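Local coordinates for probable leucine/isoleucine/valine-binding protein (PDB 4KV7) that probably binds leucine, isoleucine or valine as a periplasmic solute-binding protein of the leucine-binding family, presumably to feed an ABC transporter, at residues Pro75-Leu80 with Ile99-Ile104; Ala63-Asp66 with Ala71-Ala74; Thr24-Pro29 with Leu33-Arg38; Leu18-Ser23 with Ala43-Ala48. The protein carries 1 engineered substitution. All blocks are in the same frame, centred on the assembly; numbering follows the deposited sequence.

From the N terminus, strand 16-24 enters contact 4, which closes a loop of 19 residues when helix 31-50 returns to 43-48. Contact 3 lies within that loop, where the chain leaving the strand folds back onto the early turns of the same helix. The chain then forms strand 57-65, whose end makes contact 2 with helix 70-81. This short loop is complete before contact 1 joins helix 70-81 to helix 95-107, so contacts 4, 2 and 1 run in series and none cross. At the C-terminal ends of the two strands, Ser-23 bonds to Asp-66 and Asn-76, tying strand 16-24 to the turn after strand 57-65 and to helix 70-81.

Contact 1. Residues Pro75-Leu80 with Ile99-Ile104; sequences PNMHRL and ITAIPI
Ile-104 of helix 95-107 drives a methyl group between Met-77 and His-78 of helix 70-81, and the contact sorts into aliphatic packing and one CH-pi interaction. The aliphatic part centres on Met-77, a selenomethionine. Its CG lies 3.7 Å from Ala-101 CB, and its CB sits 3.8 Å from Ile-104 CD1. The chain bends at chi2 and again at chi3 (-59°), which curls it around the alanine methyl and brings CE to 3.6 Å from Ala-101 O.

The CH-pi part belongs to His-78. Ile-104 CD1 rests over one face of the imidazole, 3.9 Å from the ring centroid and displaced toward the rim, where NE2 is the nearest atom at 3.6 Å. The two side chains cross at about a right angle. The other branch, Ile-104 CG2, reaches the ring near ND1 (3.9 Å), so both arms of the isoleucine touch the histidine. With an alanine here, the imidazole would probably lose the methyl that covers this face, and a gap would open beside Met-77 CB.

The axes of segments 75-80 and 99-104 approach to 9.4 Å and cross at -27°, so the two run in nearly the same direction. Such pairing of consecutive helices is characteristic of the Rossmann-like alpha/beta lobes of periplasmic binding proteins, in which helices alternate with parallel strands.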
loop_
_atom_site.group_PDB
_atom_site.type_symbol
_atom_site.label_atom_id
_atom_site.label_comp_id
_atom_site.label_asym_id
_atom_site.label_seq_id
_atom_site.Cartn_x
_atom_site.Cartn_y
_atom_site.Cartn_z
ATOM N N PRO A 75 17.954 5.802 -10.523
ATOM C CA PRO A 75 18.055 6.128 -11.953
ATOM C C PRO A 75 16.694 6.130 -12.659
ATOM O O PRO A 75 16.500 6.917 -13.583
ATOM C CB PRO A 75 18.976 5.030 -12.513
ATOM C CG PRO A 75 18.946 3.934 -11.498
ATOM C CD PRO A 75 18.721 4.593 -10.175
ATOM N N ASN A 76 15.762 5.287 -12.225
ATOM C CA ASN A 76 14.430 5.300 -12.819
ATOM C C ASN A 76 13.766 6.661 -12.632
ATOM O O ASN A 76 13.164 7.197 -13.556
ATOM C CB ASN A 76 13.535 4.237 -12.179
ATOM C CG ASN A 76 13.858 2.826 -12.627
ATOM O OD1 ASN A 76 14.711 2.608 -13.470
ATOM N ND2 ASN A 76 13.156 1.855 -12.059
HETATM N N MSE A 77 13.882 7.217 -11.427
HETATM C CA MSE A 77 13.248 8.491 -11.115
HETATM C C MSE A 77 13.884 9.634 -11.896
HETATM O O MSE A 77 13.196 10.556 -12.330
HETATM C CB MSE A 77 13.294 8.772 -9.617
HETATM C CG MSE A 77 12.353 7.869 -8.810
HETATM SE SE MSE A 77 10.461 8.247 -9.126
HETATM C CE MSE A 77 10.515 10.140 -8.555
ATOM N N HIS A 78 15.199 9.580 -12.075
ATOM C CA HIS A 78 15.861 10.585 -12.892
ATOM C C HIS A 78 15.343 10.526 -14.329
ATOM O O HIS A 78 15.063 11.557 -14.928
ATOM C CB HIS A 78 17.382 10.434 -12.832
ATOM C CG HIS A 78 17.979 10.922 -11.547
ATOM N ND1 HIS A 78 17.879 12.235 -11.137
ATOM C CD2 HIS A 78 18.667 10.276 -10.577
ATOM C CE1 HIS A 78 18.485 12.376 -9.972
ATOM N NE2 HIS A 78 18.979 11.205 -9.614
ATOM N N ARG A 79 15.182 9.320 -14.866
ATOM C CA ARG A 79 14.684 9.182 -16.230
ATOM C C ARG A 79 13.240 9.665 -16.357
ATOM O O ARG A 79 12.895 10.360 -17.316
ATOM C CB ARG A 79 14.832 7.737 -16.733
ATOM C CG ARG A 79 16.281 7.286 -16.915
ATOM C CD ARG A 79 16.455 6.292 -18.068
ATOM N NE ARG A 79 15.596 5.117 -17.929
ATOM C CZ ARG A 79 15.904 4.037 -17.219
ATOM N NH1 ARG A 79 17.055 3.978 -16.558
ATOM N NH2 ARG A 79 15.057 3.017 -17.158
ATOM N N LEU A 80 12.401 9.320 -15.385
ATOM C CA LEU A 80 10.997 9.711 -15.426
ATOM C C LEU A 80 10.833 11.226 -15.359
ATOM O O LEU A 80 10.021 11.800 -16.084
ATOM C CB LEU A 80 10.212 9.050 -14.286
ATOM C CG LEU A 80 10.042 7.536 -14.408
ATOM C CD1 LEU A 80 9.502 6.978 -13.107
ATOM C CD2 LEU A 80 9.125 7.203 -15.568
ATOM N N ILE A 99 11.889 6.722 -0.102
ATOM C CA ILE A 99 12.843 7.597 0.557
ATOM C C ILE A 99 13.939 8.052 -0.424
ATOM O O ILE A 99 14.401 9.197 -0.376
ATOM C CB ILE A 99 13.370 6.945 1.845
ATOM C CG1 ILE A 99 12.263 6.976 2.908
ATOM C CG2 ILE A 99 14.625 7.644 2.338
ATOM C CD1 ILE A 99 12.517 6.084 4.103
ATOM N N THR A 100 14.325 7.165 -1.337
ATOM C CA THR A 100 15.221 7.515 -2.436
ATOM C C THR A 100 14.535 8.378 -3.511
ATOM O O THR A 100 15.135 9.316 -4.055
ATOM C CB THR A 100 15.785 6.229 -3.065
ATOM O OG1 THR A 100 16.573 5.541 -2.082
ATOM C CG2 THR A 100 16.629 6.526 -4.300
ATOM N N ALA A 101 13.280 8.067 -3.813
ATOM C CA ALA A 101 12.579 8.718 -4.906
ATOM C C ALA A 101 12.158 10.148 -4.601
ATOM O O ALA A 101 12.207 11.020 -5.472
ATOM C CB ALA A 101 11.369 7.908 -5.279
ATOM N N ILE A 102 11.708 10.383 -3.375
ATOM C CA ILE A 102 11.100 11.657 -3.018
ATOM C C ILE A 102 11.981 12.895 -3.243
ATOM O O ILE A 102 11.496 13.886 -3.789
ATOM C CB ILE A 102 10.483 11.602 -1.605
ATOM C CG1 ILE A 102 9.207 10.756 -1.656
ATOM C CG2 ILE A 102 10.169 12.996 -1.091
ATOM C CD1 ILE A 102 8.681 10.336 -0.296
ATOM N N PRO A 103 13.275 12.853 -2.859
ATOM C CA PRO A 103 14.088 14.048 -3.127
ATOM C C PRO A 103 14.174 14.390 -4.614
ATOM O O PRO A 103 14.306 15.560 -4.967
ATOM C CB PRO A 103 15.466 13.661 -2.588
ATOM C CG PRO A 103 15.175 12.648 -1.524
ATOM C CD PRO A 103 14.001 11.873 -2.024
ATOM N N ILE A 104 14.105 13.380 -5.473
ATOM C CA ILE A 104 14.163 13.606 -6.912
ATOM C C ILE A 104 12.858 14.243 -7.396
ATOM O O ILE A 104 12.875 15.182 -8.191
ATOM C CB ILE A 104 14.488 12.300 -7.662
ATOM C CG1 ILE A 104 15.849 11.769 -7.195
ATOM C CG2 ILE A 104 14.495 12.537 -9.164
ATOM C CD1 ILE A 104 16.152 10.337 -7.606
#

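Contact 2. Residues Ala63-Asp66 with Ala71-Ala74; sequences ALDD and ARTA
Arg-72 and Thr-73 on the first turns of helix 70-81 reach back to Asp-65, the last residue of strand 57-65, and to Asp-66 just after it. Arg-72 comes first. Its CB packs on Asp-66 CB at 3.6 Å, and the chain then folds at chi3 (66°), laying the guanidinium across the backbone. One face of that group lies over Asp-66 C, which is 3.6 Å from its plane and beneath its centre. The far end forms a salt bridge, Arg-72 NH2 to Asp-65 OD2 at 3.2 Å, with a weak hydrogen bond bent to 127° at the hydrogen; the carboxylate and guanidinium planes are 65° apart. Asp-65 OD2 has a stronger partner in Ser-27 OG.

Thr-73 follows. Its OG1 donates to Asp-66 OD2 over 2.8 Å, approaching from above the carboxylate plane. The same oxygen is bonded to Ser-23 OG, while Asp-66 OD1 takes the backbone N of Tyr-68. Were Asp-66 an alanine, the hydroxyls of Thr-73 and Ser-23 would probably lose their shared partner, and the turn its side-chain tie to Tyr-68.

The bond from OD1 to the backbone N two residues on is that of an Asx turn. It shapes a tight beta-to-alpha connection at the C-terminal end of the parallel strands, the end that faces the ligand cleft in periplasmic binding proteins of this kind.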
loop_
_atom_site.group_PDB
_atom_site.type_symbol
_atom_site.label_atom_id
_atom_site.label_comp_id
_atom_site.label_asym_id
_atom_site.label_seq_id
_atom_site.Cartn_x
_atom_site.Cartn_y
_atom_site.Cartn_z
ATOM N N ALA A 63 6.020 2.934 -16.862
ATOM C CA ALA A 63 6.293 2.157 -15.659
ATOM C C ALA A 63 7.636 1.455 -15.775
ATOM O O ALA A 63 7.833 0.622 -16.665
ATOM C CB ALA A 63 5.185 1.147 -15.421
ATOM N N LEU A 64 8.554 1.808 -14.883
ATOM C CA LEU A 64 9.904 1.270 -14.879
ATOM C C LEU A 64 10.060 0.348 -13.674
ATOM O O LEU A 64 9.565 0.645 -12.588
ATOM C CB LEU A 64 10.918 2.409 -14.807
ATOM C CG LEU A 64 10.790 3.477 -15.901
ATOM C CD1 LEU A 64 11.881 4.533 -15.779
ATOM C CD2 LEU A 64 10.790 2.864 -17.298
ATOM N N ASP A 65 10.751 -0.766 -13.879
ATOM C CA ASP A 65 10.986 -1.760 -12.841
ATOM C C ASP A 65 12.170 -1.356 -11.975
ATOM O O ASP A 65 13.246 -1.066 -12.485
ATOM C CB ASP A 65 11.280 -3.100 -13.519
ATOM C CG ASP A 65 11.397 -4.271 -12.547
ATOM O OD1 ASP A 65 10.975 -4.184 -11.377
ATOM O OD2 ASP A 65 11.909 -5.319 -13.009
ATOM N N ASP A 66 11.970 -1.342 -10.662
ATOM C CA ASP A 66 13.092 -1.227 -9.726
ATOM C C ASP A 66 13.275 -2.435 -8.817
ATOM O O ASP A 66 14.158 -2.430 -7.967
ATOM C CB ASP A 66 13.082 0.083 -8.916
ATOM C CG ASP A 66 11.856 0.251 -8.041
ATOM O OD1 ASP A 66 11.207 -0.750 -7.655
ATOM O OD2 ASP A 66 11.558 1.424 -7.713
ATOM N N ALA A 71 18.439 1.188 -5.149
ATOM C CA ALA A 71 19.525 1.392 -6.104
ATOM C C ALA A 71 19.009 1.514 -7.535
ATOM O O ALA A 71 19.639 2.164 -8.372
ATOM C CB ALA A 71 20.561 0.274 -6.008
ATOM N N ARG A 72 17.880 0.874 -7.824
ATOM C CA ARG A 72 17.263 0.983 -9.135
ATOM C C ARG A 72 16.245 2.108 -9.205
ATOM O O ARG A 72 16.024 2.682 -10.272
ATOM C CB ARG A 72 16.647 -0.351 -9.557
ATOM C CG ARG A 72 17.703 -1.428 -9.755
ATOM C CD ARG A 72 17.115 -2.823 -9.776
ATOM N NE ARG A 72 16.244 -3.038 -10.927
ATOM C CZ ARG A 72 15.562 -4.160 -11.140
ATOM N NH1 ARG A 72 15.634 -5.160 -10.268
ATOM N NH2 ARG A 72 14.798 -4.277 -12.214
ATOM N N THR A 73 15.632 2.434 -8.068
ATOM C CA THR A 73 14.672 3.525 -8.008
ATOM C C THR A 73 15.293 4.844 -8.439
ATOM O O THR A 73 14.679 5.600 -9.179
ATOM C CB THR A 73 14.108 3.692 -6.590
ATOM O OG1 THR A 73 13.600 2.437 -6.122
ATOM C CG2 THR A 73 12.987 4.733 -6.557
ATOM N N ALA A 74 16.504 5.129 -7.976
ATOM C CA ALA A 74 17.116 6.419 -8.266
ATOM C C ALA A 74 17.277 6.694 -9.770
ATOM O O ALA A 74 16.769 7.708 -10.254
ATOM C CB ALA A 74 18.436 6.595 -7.501
#

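Contact 3. Residues Thr24-Pro29 with Leu33-Arg38; sequences TALSGP and LGINMR
Ala-25 O is approached by several groups of the first turns of helix 31-50. Gly-34 CA meets it at 3.1 Å in a CA-H...O contact with 128° at the hydrogen, Gly-34 N lies 3.2 Å from it, and Ile-35 N is farther off at 3.6 Å. A carbonyl oxygen set here is probably favoured by the partial positive charge of the helix start. The closeness depends on glycine: a beta carbon on Gly-34 would point at the loop and collide with both Ala-25 O and Thr-24 CG2.

Thr-24 packs on the same glycine with its whole branched end. Its OG1, turned anti to the backbone N (chi1 -155°), lies 3.6 Å from Gly-34 CA, and the other branch, CG2, also packs on that carbon. The hydroxyl has its polar partner in Val-93 N. This is the first beta-to-alpha connection of the Rossmann-like lobe: strand 16-24 ends, the chain turns, and the helix begins pressed against the turn it has just left.

Leu-26 continues the packing past the glycine. Its CD2 sits 3.8 Å from Gly-34 O and also meets Arg-38, which, its chain extended from CG to NE, offers its CD at 4.1 Å from Leu-26 CD2. The same arginine side chain also touches Leu-61 and Ala-63 of strand 57-65. Ile-35 CD1 comes within 3.8 Å of Leu-26 O. Leu-26 N is meanwhile bonded to Asp-65 OD1, fixing the loop to the neighbouring strand.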
loop_
_atom_site.group_PDB
_atom_site.type_symbol
_atom_site.label_atom_id
_atom_site.label_comp_id
_atom_site.label_asym_id
_atom_site.label_seq_id
_atom_site.Cartn_x
_atom_site.Cartn_y
_atom_site.Cartn_z
ATOM N N THR A 24 8.668 0.887 -9.805
ATOM C CA THR A 24 8.045 -0.069 -8.912
ATOM C C THR A 24 8.530 -1.487 -9.129
ATOM O O THR A 24 9.235 -1.781 -10.084
ATOM C CB THR A 24 6.520 -0.002 -9.064
ATOM O OG1 THR A 24 5.916 -0.461 -7.852
ATOM C CG2 THR A 24 6.019 -0.817 -10.269
ATOM N N ALA A 25 8.135 -2.370 -8.222
ATOM C CA ALA A 25 8.549 -3.765 -8.279
ATOM C C ALA A 25 7.721 -4.515 -9.319
ATOM O O ALA A 25 6.609 -4.969 -9.038
ATOM C CB ALA A 25 8.398 -4.409 -6.908
ATOM N N LEU A 26 8.260 -4.631 -10.529
ATOM C CA LEU A 26 7.613 -5.392 -11.592
ATOM C C LEU A 26 8.252 -6.767 -11.763
ATOM O O LEU A 26 7.724 -7.610 -12.483
ATOM C CB LEU A 26 7.649 -4.628 -12.920
ATOM C CG LEU A 26 6.928 -3.278 -12.895
ATOM C CD1 LEU A 26 7.143 -2.526 -14.202
ATOM C CD2 LEU A 26 5.435 -3.456 -12.617
ATOM N N SER A 27 9.383 -6.986 -11.103
ATOM C CA SER A 27 10.041 -8.283 -11.066
ATOM C C SER A 27 10.622 -8.455 -9.671
ATOM O O SER A 27 10.587 -7.545 -8.848
ATOM C CB SER A 27 11.166 -8.350 -12.100
ATOM O OG SER A 27 12.234 -7.483 -11.736
ATOM N N GLY A 28 11.183 -9.623 -9.412
ATOM C CA GLY A 28 11.742 -9.903 -8.106
ATOM C C GLY A 28 10.715 -10.452 -7.135
ATOM O O GLY A 28 9.553 -10.652 -7.493
ATOM N N PRO A 29 11.134 -10.694 -5.895
ATOM C CA PRO A 29 10.283 -11.438 -4.956
ATOM C C PRO A 29 9.050 -10.692 -4.455
ATOM O O PRO A 29 8.187 -11.361 -3.883
ATOM C CB PRO A 29 11.236 -11.791 -3.800
ATOM C CG PRO A 29 12.346 -10.825 -3.911
ATOM C CD PRO A 29 12.493 -10.485 -5.371
ATOM N N LEU A 33 3.235 -6.842 -5.903
ATOM C CA LEU A 33 2.819 -5.532 -5.428
ATOM C C LEU A 33 2.828 -4.519 -6.565
ATOM O O LEU A 33 1.833 -3.826 -6.799
ATOM C CB LEU A 33 3.716 -5.076 -4.277
ATOM C CG LEU A 33 3.768 -6.009 -3.067
ATOM C CD1 LEU A 33 4.636 -5.428 -1.964
ATOM C CD2 LEU A 33 2.374 -6.342 -2.530
ATOM N N GLY A 34 3.940 -4.432 -7.289
ATOM C CA GLY A 34 4.027 -3.464 -8.370
ATOM C C GLY A 34 3.178 -3.845 -9.564
ATOM O O GLY A 34 2.552 -2.983 -10.188
ATOM N N ILE A 35 3.164 -5.130 -9.895
ATOM C CA ILE A 35 2.368 -5.604 -11.024
ATOM C C ILE A 35 0.904 -5.235 -10.839
ATOM O O ILE A 35 0.246 -4.727 -11.753
ATOM C CB ILE A 35 2.517 -7.124 -11.205
ATOM C CG1 ILE A 35 3.909 -7.446 -11.762
ATOM C CG2 ILE A 35 1.448 -7.668 -12.130
ATOM C CD1 ILE A 35 4.273 -8.918 -11.748
ATOM N N ASN A 36 0.394 -5.451 -9.638
ATOM C CA ASN A 36 -1.014 -5.199 -9.389
ATOM C C ASN A 36 -1.368 -3.742 -9.174
ATOM O O ASN A 36 -2.454 -3.323 -9.579
ATOM C CB ASN A 36 -1.539 -6.132 -8.306
ATOM C CG ASN A 36 -1.678 -7.542 -8.824
ATOM O OD1 ASN A 36 -2.576 -7.831 -9.610
ATOM N ND2 ASN A 36 -0.751 -8.414 -8.456
HETATM N N MSE A 37 -0.455 -2.959 -8.602
HETATM C CA MSE A 37 -0.660 -1.515 -8.558
HETATM C C MSE A 37 -0.745 -0.966 -9.979
HETATM O O MSE A 37 -1.622 -0.149 -10.294
HETATM C CB MSE A 37 0.480 -0.815 -7.817
HETATM C CG MSE A 37 0.297 -0.686 -6.317
HETATM SE SE MSE A 37 -1.304 0.316 -5.800
HETATM C CE MSE A 37 -0.750 2.124 -6.204
ATOM N N ARG A 38 0.171 -1.400 -10.840
ATOM C CA ARG A 38 0.166 -0.978 -12.227
ATOM C C ARG A 38 -1.139 -1.365 -12.916
ATOM O O ARG A 38 -1.736 -0.542 -13.604
ATOM C CB ARG A 38 1.373 -1.558 -12.965
ATOM C CG ARG A 38 1.357 -1.292 -14.465
ATOM C CD ARG A 38 2.666 -1.722 -15.106
ATOM N NE ARG A 38 2.706 -1.519 -16.549
ATOM C CZ ARG A 38 2.208 -2.376 -17.429
ATOM N NH1 ARG A 38 1.608 -3.488 -17.031
ATOM N NH2 ARG A 38 2.298 -2.121 -18.726
#

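Contact 4. Residues Leu18-Ser23 with Ala43-Ala48; sequences LKFGMS and AAFDEA
Phe-20 of strand 16-24 and Phe-45 of helix 31-50 are the pair that meet here, bridging backbones whose CA atoms stand 10.8 Å apart. Both side chains point across that gap. Followed outward, Phe-20 CB is already near the opposing ring, 4.6 Å from Phe-45 CZ. The next atom is held anti to the carbonyl carbon (chi1 -65°), which places it beside the backbone N; this Phe-20 CG lies 4.5 Å from Phe-45 CZ. At Phe-20 CD2 the contact is closest: Phe-45 CZ is 4.0 Å away and Phe-45 CE2 4.2 Å. Beyond this the ring draws off, with Phe-20 CE2 at 4.6 Å from Phe-45 CZ and Phe-20 CZ at 5.5 Å from that atom. The two rings therefore meet through CD2 of Phe-20 and CZ of Phe-45.

The planes are inclined at 52° with the centroids 6.0 Å apart, an oblique pair and not one of the standard stacked or T-shaped geometries. Leu-59 of strand 57-65 and Leu-313 of helix 301-319 each touch both phenylalanines, and Leu-87 and Ala-88 also touch Phe-20. Strand 16-24, helix 31-50 and strand 57-65 form a beta-alpha-beta unit, so this buried cluster holds its helix against its own sheet.

Between the two segments the chemistry is that of carbon against carbon. Such a junction is held by dispersion and by exclusion of water, with little directional demand, which fits a small interface of 67 Å² and an oblique ring angle.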
loop_
_atom_site.group_PDB
_atom_site.type_symbol
_atom_site.label_atom_id
_atom_site.label_comp_id
_atom_site.label_asym_id
_atom_site.label_seq_id
_atom_site.Cartn_x
_atom_site.Cartn_y
_atom_site.Cartn_z
ATOM N N LEU A 18 -0.806 12.844 -22.000
ATOM C CA LEU A 18 -0.542 13.074 -20.581
ATOM C C LEU A 18 0.261 11.907 -20.032
ATOM O O LEU A 18 -0.278 10.826 -19.817
ATOM C CB LEU A 18 -1.854 13.231 -19.807
ATOM C CG LEU A 18 -2.827 14.296 -20.313
ATOM C CD1 LEU A 18 -4.085 14.315 -19.452
ATOM C CD2 LEU A 18 -2.170 15.673 -20.340
ATOM N N LYS A 19 1.555 12.131 -19.816
ATOM C CA LYS A 19 2.459 11.083 -19.351
ATOM C C LYS A 19 2.599 11.063 -17.839
ATOM O O LYS A 19 2.945 12.072 -17.221
ATOM C CB LYS A 19 3.841 11.260 -19.988
ATOM C CG LYS A 19 3.889 10.988 -21.488
ATOM C CD LYS A 19 5.273 11.242 -22.083
ATOM C CE LYS A 19 5.633 12.707 -22.027
ATOM N NZ LYS A 19 6.956 12.990 -22.679
ATOM N N PHE A 20 2.336 9.903 -17.259
ATOM C CA PHE A 20 2.549 9.684 -15.838
ATOM C C PHE A 20 3.617 8.619 -15.654
ATOM O O PHE A 20 3.721 7.698 -16.462
ATOM C CB PHE A 20 1.229 9.299 -15.177
ATOM C CG PHE A 20 0.231 10.406 -15.221
ATOM C CD1 PHE A 20 0.355 11.485 -14.359
ATOM C CD2 PHE A 20 -0.766 10.432 -16.183
ATOM C CE1 PHE A 20 -0.526 12.540 -14.413
ATOM C CE2 PHE A 20 -1.656 11.491 -16.246
ATOM C CZ PHE A 20 -1.534 12.551 -15.362
ATOM N N GLY A 21 4.428 8.751 -14.610
ATOM C CA GLY A 21 5.503 7.805 -14.385
ATOM C C GLY A 21 5.294 6.946 -13.158
ATOM O O GLY A 21 4.509 7.279 -12.271
HETATM N N MSE A 22 6.011 5.831 -13.112
HETATM C CA MSE A 22 5.987 4.921 -11.978
HETATM C C MSE A 22 7.302 4.165 -11.958
HETATM O O MSE A 22 7.772 3.722 -13.005
HETATM C CB MSE A 22 4.803 3.957 -12.132
HETATM C CG MSE A 22 4.668 2.875 -11.051
HETATM SE SE MSE A 22 3.296 1.490 -11.455
HETATM C CE MSE A 22 1.735 2.613 -11.189
ATOM N N SER A 23 7.920 4.068 -10.781
ATOM C CA SER A 23 9.053 3.166 -10.564
ATOM C C SER A 23 8.589 2.178 -9.518
ATOM O O SER A 23 8.126 2.583 -8.460
ATOM C CB SER A 23 10.271 3.928 -10.061
ATOM O OG SER A 23 11.382 3.061 -9.914
ATOM N N ALA A 43 -6.254 -0.002 -15.348
ATOM C CA ALA A 43 -7.687 -0.253 -15.474
ATOM C C ALA A 43 -8.464 1.059 -15.325
ATOM O O ALA A 43 -9.436 1.306 -16.046
ATOM C CB ALA A 43 -8.152 -1.270 -14.451
ATOM N N ALA A 44 -8.024 1.905 -14.393
ATOM C CA ALA A 44 -8.630 3.232 -14.235
ATOM C C ALA A 44 -8.434 4.072 -15.500
ATOM O O ALA A 44 -9.348 4.754 -15.954
ATOM C CB ALA A 44 -8.065 3.948 -13.020
ATOM N N PHE A 45 -7.234 4.024 -16.071
ATOM C CA PHE A 45 -6.974 4.799 -17.281
ATOM C C PHE A 45 -7.807 4.265 -18.447
ATOM O O PHE A 45 -8.322 5.038 -19.240
ATOM C CB PHE A 45 -5.486 4.766 -17.645
ATOM C CG PHE A 45 -4.597 5.632 -16.775
ATOM C CD1 PHE A 45 -5.087 6.317 -15.666
ATOM C CD2 PHE A 45 -3.243 5.751 -17.086
ATOM C CE1 PHE A 45 -4.238 7.115 -14.899
ATOM C CE2 PHE A 45 -2.404 6.541 -16.323
ATOM C CZ PHE A 45 -2.900 7.218 -15.228
ATOM N N ASP A 46 -7.932 2.941 -18.542
ATOM C CA ASP A 46 -8.758 2.302 -19.567
ATOM C C ASP A 46 -10.209 2.760 -19.489
ATOM O O ASP A 46 -10.842 3.074 -20.503
ATOM C CB ASP A 46 -8.673 0.779 -19.414
ATOM C CG ASP A 46 -9.312 0.037 -20.562
ATOM O OD1 ASP A 46 -8.784 0.138 -21.690
ATOM O OD2 ASP A 46 -10.332 -0.654 -20.341
ATOM N N GLU A 47 -10.729 2.797 -18.268
ATOM C CA GLU A 47 -12.092 3.241 -18.036
ATOM C C GLU A 47 -12.274 4.706 -18.416
ATOM O O GLU A 47 -13.277 5.078 -19.036
ATOM C CB GLU A 47 -12.468 3.040 -16.571
ATOM C CG GLU A 47 -13.834 3.598 -16.245
ATOM C CD GLU A 47 -14.173 3.507 -14.776
ATOM O OE1 GLU A 47 -13.235 3.469 -13.966
ATOM O OE2 GLU A 47 -15.378 3.472 -14.442
ATOM N N ALA A 48 -11.305 5.538 -18.036
ATOM C CA ALA A 48 -11.381 6.962 -18.341
ATOM C C ALA A 48 -11.430 7.188 -19.849
ATOM O O ALA A 48 -12.142 8.068 -20.323
ATOM C CB ALA A 48 -10.217 7.715 -17.719
#